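Local coordinates for ornithine aminotransferase (Plasmodium falciparum, PDB 3LG0) that catalyses the pyridoxal phosphate-dependent transfer of the delta-amino group of ornithine to 2-oxoglutarate, giving glutamate semialdehyde and glutamate, at the interface of chains A and B. Coordinates in Å, arbitrary orientation; residue numbers count along the deposited sequence, not the author numbering. Chains: chain A/B, Ornithine aminotransferase.

Contact 1: the interface of chains A and B. Residues chain A 18-19, 21-23; chain B 104-105, 282.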
ATOM      1  N   LEU A  18      -6.486 -21.654   6.726  1.00 29.23           N
ATOM      2  CA  LEU A  18      -6.775 -22.467   5.550  1.00 29.68           C
ATOM      3  C   LEU A  18      -8.260 -22.482   5.185  1.00 31.20           C
ATOM      4  O   LEU A  18      -8.613 -22.593   4.010  1.00 30.09           O
ATOM      5  CB  LEU A  18      -6.253 -23.886   5.721  1.00 33.68           C
ATOM      6  CG  LEU A  18      -4.781 -24.020   5.337  1.00 48.23           C
ATOM      7  CD1 LEU A  18      -4.145 -25.239   5.995  1.00 54.74           C
ATOM      8  CD2 LEU A  18      -4.631 -24.068   3.819  1.00 45.03           C
ATOM      9  N   THR A  19      -9.143 -22.348   6.169  1.00 27.17           N
ATOM     10  CA  THR A  19     -10.559 -22.338   5.829  1.00 30.54           C
ATOM     11  C   THR A  19     -11.071 -20.960   5.368  1.00 30.05           C
ATOM     12  O   THR A  19     -11.889 -20.875   4.462  1.00 35.51           O
ATOM     13  CB  THR A  19     -11.445 -22.864   6.973  1.00 30.18           C
ATOM     14  OG1 THR A  19     -11.643 -21.823   7.928  1.00 60.99           O
ATOM     15  CG2 THR A  19     -10.799 -24.050   7.656  1.00 27.59           C
ATOM     16  N   GLY A  21      -9.054 -17.934   4.688  1.00 30.18           N
ATOM     17  CA  GLY A  21      -8.170 -17.074   3.926  1.00 32.40           C
ATOM     18  C   GLY A  21      -7.796 -17.672   2.582  1.00 34.70           C
ATOM     19  O   GLY A  21      -7.772 -18.892   2.426  1.00 31.47           O
ATOM     20  N   ALA A  22      -7.513 -16.816   1.605  1.00 35.81           N
ATOM     21  CA  ALA A  22      -7.030 -17.280   0.313  1.00 28.68           C
ATOM     22  C   ALA A  22      -5.754 -18.104   0.520  1.00 30.94           C
ATOM     23  O   ALA A  22      -5.016 -17.874   1.477  1.00 30.26           O
ATOM     24  CB  ALA A  22      -6.763 -16.093  -0.596  1.00 28.83           C
ATOM     25  N   HIS A  23      -5.495 -19.062  -0.366  1.00 30.10           N
ATOM     26  CA  HIS A  23      -4.281 -19.873  -0.280  1.00 30.29           C
ATOM     27  C   HIS A  23      -3.194 -19.372  -1.206  1.00 32.66           C
ATOM     28  O   HIS A  23      -2.540 -20.168  -1.870  1.00 36.31           O
ATOM     29  CB  HIS A  23      -4.557 -21.342  -0.624  1.00 27.51           C
ATOM     30  CG  HIS A  23      -5.540 -22.003   0.286  1.00 38.37           C
ATOM     31  ND1 HIS A  23      -6.001 -23.280   0.078  1.00 41.24           N
ATOM     32  CD2 HIS A  23      -6.157 -21.554   1.406  1.00 39.70           C
ATOM     33  CE1 HIS A  23      -6.859 -23.596   1.031  1.00 37.87           C
ATOM     34  NE2 HIS A  23      -6.972 -22.567   1.845  1.00 37.24           N
TER
ATOM     35  N   ASP B 104     -17.014 -17.483   1.548  1.00 35.32           N
ATOM     36  CA  ASP B 104     -16.103 -18.535   2.005  1.00 34.44           C
ATOM     37  C   ASP B 104     -14.764 -17.966   2.436  1.00 37.41           C
ATOM     38  O   ASP B 104     -14.237 -18.322   3.498  1.00 34.78           O
ATOM     39  CB  ASP B 104     -15.864 -19.576   0.908  1.00 33.07           C
ATOM     40  CG  ASP B 104     -17.114 -20.376   0.572  1.00 32.78           C
ATOM     41  OD1 ASP B 104     -17.963 -20.535   1.458  1.00 35.35           O
ATOM     42  OD2 ASP B 104     -17.251 -20.850  -0.573  1.00 31.15           O
ATOM     43  N   LYS B 105     -14.201 -17.099   1.601  1.00 36.48           N
ATOM     44  CA  LYS B 105     -12.815 -16.672   1.805  1.00 37.87           C
ATOM     45  C   LYS B 105     -12.555 -15.178   1.629  1.00 36.14           C
ATOM     46  O   LYS B 105     -13.320 -14.464   0.981  1.00 31.65           O
ATOM     47  CB  LYS B 105     -11.867 -17.508   0.935  1.00 33.54           C
ATOM     48  CG  LYS B 105     -11.553 -18.875   1.539  1.00 28.56           C
ATOM     49  CD  LYS B 105     -10.683 -19.711   0.626  1.00 29.66           C
ATOM     50  CE  LYS B 105     -10.234 -20.994   1.334  1.00 36.92           C
ATOM     51  NZ  LYS B 105     -11.374 -21.706   1.972  1.00 27.69           N
ATOM     52  N   LEU B 282     -10.105 -20.259  -4.717  1.00 33.99           N
ATOM     53  CA  LEU B 282      -9.107 -21.326  -4.691  1.00 37.33           C
ATOM     54  C   LEU B 282      -8.354 -21.411  -6.010  1.00 38.46           C
ATOM     55  O   LEU B 282      -7.466 -22.241  -6.190  1.00 39.50           O
ATOM     56  CB  LEU B 282      -9.751 -22.660  -4.318  1.00 41.76           C
ATOM     57  CG  LEU B 282     -10.124 -22.702  -2.835  1.00 39.24           C
ATOM     58  CD1 LEU B 282     -10.926 -23.951  -2.494  1.00 38.52           C
ATOM     59  CD2 LEU B 282      -8.874 -22.609  -1.968  1.00 33.21           C
TER
HETATM   60  O   HOH W   1     -14.765 -20.947   4.639  1.00 29.27           O

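Contact 2: the interface of chains A and B. Residues chain A 83, 107, 281, 284; chain B 22, 24-25.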
ATOM      1  N   ARG A  83      -4.860  13.578   0.460  1.00 32.76           N
ATOM      2  CA  ARG A  83      -3.990  14.539  -0.211  1.00 27.34           C
ATOM      3  C   ARG A  83      -4.799  15.698  -0.826  1.00 30.54           C
ATOM      4  O   ARG A  83      -4.232  16.581  -1.464  1.00 31.09           O
ATOM      5  CB  ARG A  83      -3.121  13.851  -1.278  1.00 27.20           C
ATOM      6  CG  ARG A  83      -2.184  12.758  -0.717  1.00 29.97           C
ATOM      7  CD  ARG A  83      -1.344  13.269   0.480  1.00 37.63           C
ATOM      8  NE  ARG A  83      -0.334  14.237   0.046  1.00 31.47           N
ATOM      9  CZ  ARG A  83       0.862  13.907  -0.431  1.00 30.52           C
ATOM     10  NH1 ARG A  83       1.212  12.633  -0.521  1.00 26.29           N
ATOM     11  NH2 ARG A  83       1.712  14.851  -0.824  1.00 27.53           N
ATOM     12  N   LEU A 107       9.129  12.104  -2.076  1.00 25.62           N
ATOM     13  CA  LEU A 107       7.743  11.755  -2.363  1.00 23.66           C
ATOM     14  C   LEU A 107       7.400  10.522  -1.539  1.00 23.78           C
ATOM     15  O   LEU A 107       8.033   9.473  -1.710  1.00 21.31           O
ATOM     16  CB  LEU A 107       7.608  11.491  -3.867  1.00 25.19           C
ATOM     17  CG  LEU A 107       6.416  10.805  -4.536  1.00 32.23           C
ATOM     18  CD1 LEU A 107       5.103  10.998  -3.808  1.00 37.61           C
ATOM     19  CD2 LEU A 107       6.335  11.325  -5.976  1.00 35.79           C
ATOM     20  N   MET A 281      12.696  15.718  -9.839  1.00 32.35           N
ATOM     21  CA  MET A 281      11.397  15.650  -9.159  1.00 30.97           C
ATOM     22  C   MET A 281      10.335  16.600  -9.721  1.00 33.10           C
ATOM     23  O   MET A 281       9.170  16.237  -9.794  1.00 38.83           O
ATOM     24  CB  MET A 281      11.555  15.867  -7.660  1.00 23.57           C
ATOM     25  CG  MET A 281      10.324  15.474  -6.854  1.00 32.25           C
ATOM     26  SD  MET A 281      10.136  13.679  -6.629  1.00 35.64           S
ATOM     27  CE  MET A 281      11.128  13.430  -5.157  1.00 24.25           C
ATOM     28  N   LEU A 284       7.329  16.043 -12.273  1.00 45.95           N
ATOM     29  CA  LEU A 284       5.979  15.610 -11.904  1.00 40.33           C
ATOM     30  C   LEU A 284       5.089  16.814 -11.618  1.00 48.00           C
ATOM     31  O   LEU A 284       5.482  17.731 -10.886  1.00 45.63           O
ATOM     32  CB  LEU A 284       6.029  14.709 -10.675  1.00 41.28           C
ATOM     33  CG  LEU A 284       6.731  13.358 -10.809  1.00 34.90           C
ATOM     34  CD1 LEU A 284       7.043  12.797  -9.441  1.00 34.13           C
ATOM     35  CD2 LEU A 284       5.859  12.408 -11.583  1.00 37.45           C
TER
ATOM     36  N   ALA B  22       7.594  16.513  -3.320  1.00 39.37           N
ATOM     37  CA  ALA B  22       7.249  16.540  -4.733  1.00 28.08           C
ATOM     38  C   ALA B  22       5.972  17.364  -4.917  1.00 32.49           C
ATOM     39  O   ALA B  22       5.143  17.457  -4.002  1.00 29.51           O
ATOM     40  CB  ALA B  22       7.060  15.138  -5.248  1.00 27.87           C
ATOM     41  N   ASN B  24       3.331  16.716  -6.781  1.00 29.40           N
ATOM     42  CA  ASN B  24       2.432  15.864  -7.551  1.00 33.26           C
ATOM     43  C   ASN B  24       0.977  15.919  -7.111  1.00 35.76           C
ATOM     44  O   ASN B  24       0.125  15.302  -7.737  1.00 42.58           O
ATOM     45  CB  ASN B  24       2.915  14.409  -7.589  1.00 28.26           C
ATOM     46  CG  ASN B  24       3.094  13.825  -6.224  1.00 35.05           C
ATOM     47  OD1 ASN B  24       3.428  14.545  -5.277  1.00 35.43           O
ATOM     48  ND2 ASN B  24       2.889  12.502  -6.099  1.00 32.93           N
ATOM     49  N   TYR B  25       0.685  16.664  -6.049  1.00 34.42           N
ATOM     50  CA  TYR B  25      -0.698  16.841  -5.620  1.00 31.87           C
ATOM     51  C   TYR B  25      -1.110  18.305  -5.588  1.00 39.57           C
ATOM     52  O   TYR B  25      -0.260  19.194  -5.504  1.00 35.56           O
ATOM     53  CB  TYR B  25      -0.934  16.199  -4.252  1.00 27.22           C
ATOM     54  CG  TYR B  25      -0.866  14.686  -4.300  1.00 35.30           C
ATOM     55  CD1 TYR B  25      -1.949  13.929  -4.738  1.00 34.87           C
ATOM     56  CD2 TYR B  25       0.286  14.020  -3.928  1.00 25.98           C
ATOM     57  CE1 TYR B  25      -1.878  12.545  -4.790  1.00 36.85           C
ATOM     58  CE2 TYR B  25       0.360  12.646  -3.973  1.00 34.16           C
ATOM     59  CZ  TYR B  25      -0.727  11.915  -4.405  1.00 37.06           C
ATOM     60  OH  TYR B  25      -0.646  10.541  -4.453  1.00 53.47           O
TER
HETATM   61  O   HOH W   2       4.143  14.742  -2.519  1.00 38.66           O

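Contact 1: the interface of chains A and B
The carbonyl oxygen O of A:Thr19 is gripped from the partner subunit by the side-chain amine nitrogen NZ of B:Lys105, a hydrogen bond of 2.7 Å, and by a water that bridges it to the carbonyl O of B:Asp104. The lysine nitrogen does not sit on a lone pair; it lies above the carbonyl plane, 48° out of it. This acceptor belongs to the last turn of helix 10-20, where a carbonyl pointing out of the helix end can take a donor from elsewhere, and here the donor comes from the start of strand 105-109 across the homodimer interface. The lysine chain runs extended past A:Gly21 and then turns at its last torsion (chi4 49°), which brings NZ round to the helix end, where the carbonyl dipoles would be expected to favour a positive charge on it. CE lies beside two further carbonyl oxygens, 3.4 Å from O of A:Gly21 and 3.5 Å from O of A:Leu18. Within chain A, a hydrogen bond fixes the rotation of the imidazole that meets the partner: NE2 of A:His23 donates in its ring plane to a lone pair of A:Leu18 O, 2.7 Å away and nearly straight at 175°. The ring thus held is sandwiched, with CD2 of A:Leu18 on one face and a methyl of B:Leu282 on the other; that methyl, CD2, lies towards the rim, 3.6 Å from A:His23 ND1.

Contact 2: the interface of chains A and B
The loop that follows helix 10-20 of chain B, carrying B:Ala22, B:Asn24 and B:Tyr25, lies against strand 105-109, the end of helix 278-281 and the loop residue A:Arg83 of chain A, a packing patch of the homodimer interface. At one end A:Arg83 folds over a face of the B:Tyr25 ring. Bends at chi2 and chi3 curl the arginine so that both its root and its tip meet that ring: CB sits above the face towards the rim, 3.9 Å from the ring centroid, while the guanidinium carbon CZ comes to 3.5 Å from CD2. The guanidinium is not parallel to the ring but tilted 43° from it, and CD2 of the tyrosine lies over the centre of its face. This contact is therefore one of packing rather than a flat stack, and it leaves the edge of the guanidinium for water. There, NH2 is 3.0 Å from a water in the guanidinium plane, which also meets the side-chain oxygen OD1 of B:Asn24 at 2.9 Å and, at longer range, the carbonyl O of B:Ala22. The water thus joins the arginine to the loop. B:Asn24 reaches it with CG placed between its backbone N and carbonyl carbon (chi1 57°), and its amide is turned so that ND2 faces the branched end of A:Leu107, 3.5 Å from CD1 and almost as near CD2. The methyl of B:Ala22 touches A:Leu107 through CB and CD2 of the leucine and, on an adjacent side, meets the thioether of A:Met281, whose CG and SD each lie 3.7 Å from B:Ala22 CB.

Contact 1 and contact 2 lie about 38 Å apart, measured between the centres of their C-alpha atoms, and draw on largely the same elements with the chains exchanged, though at different residues. In contact 1 the end of helix 10-20 and the loop after it come from chain A; in contact 2 that loop comes from chain B. Strand 105-109 and the region around helix 278-281 receive it in both, though residue 22 only grazes the partner in contact 1. By the two-fold symmetry every subunit both offers this N-terminal segment and receives its partner's, a reciprocal exchange likely to help hold the homodimer together.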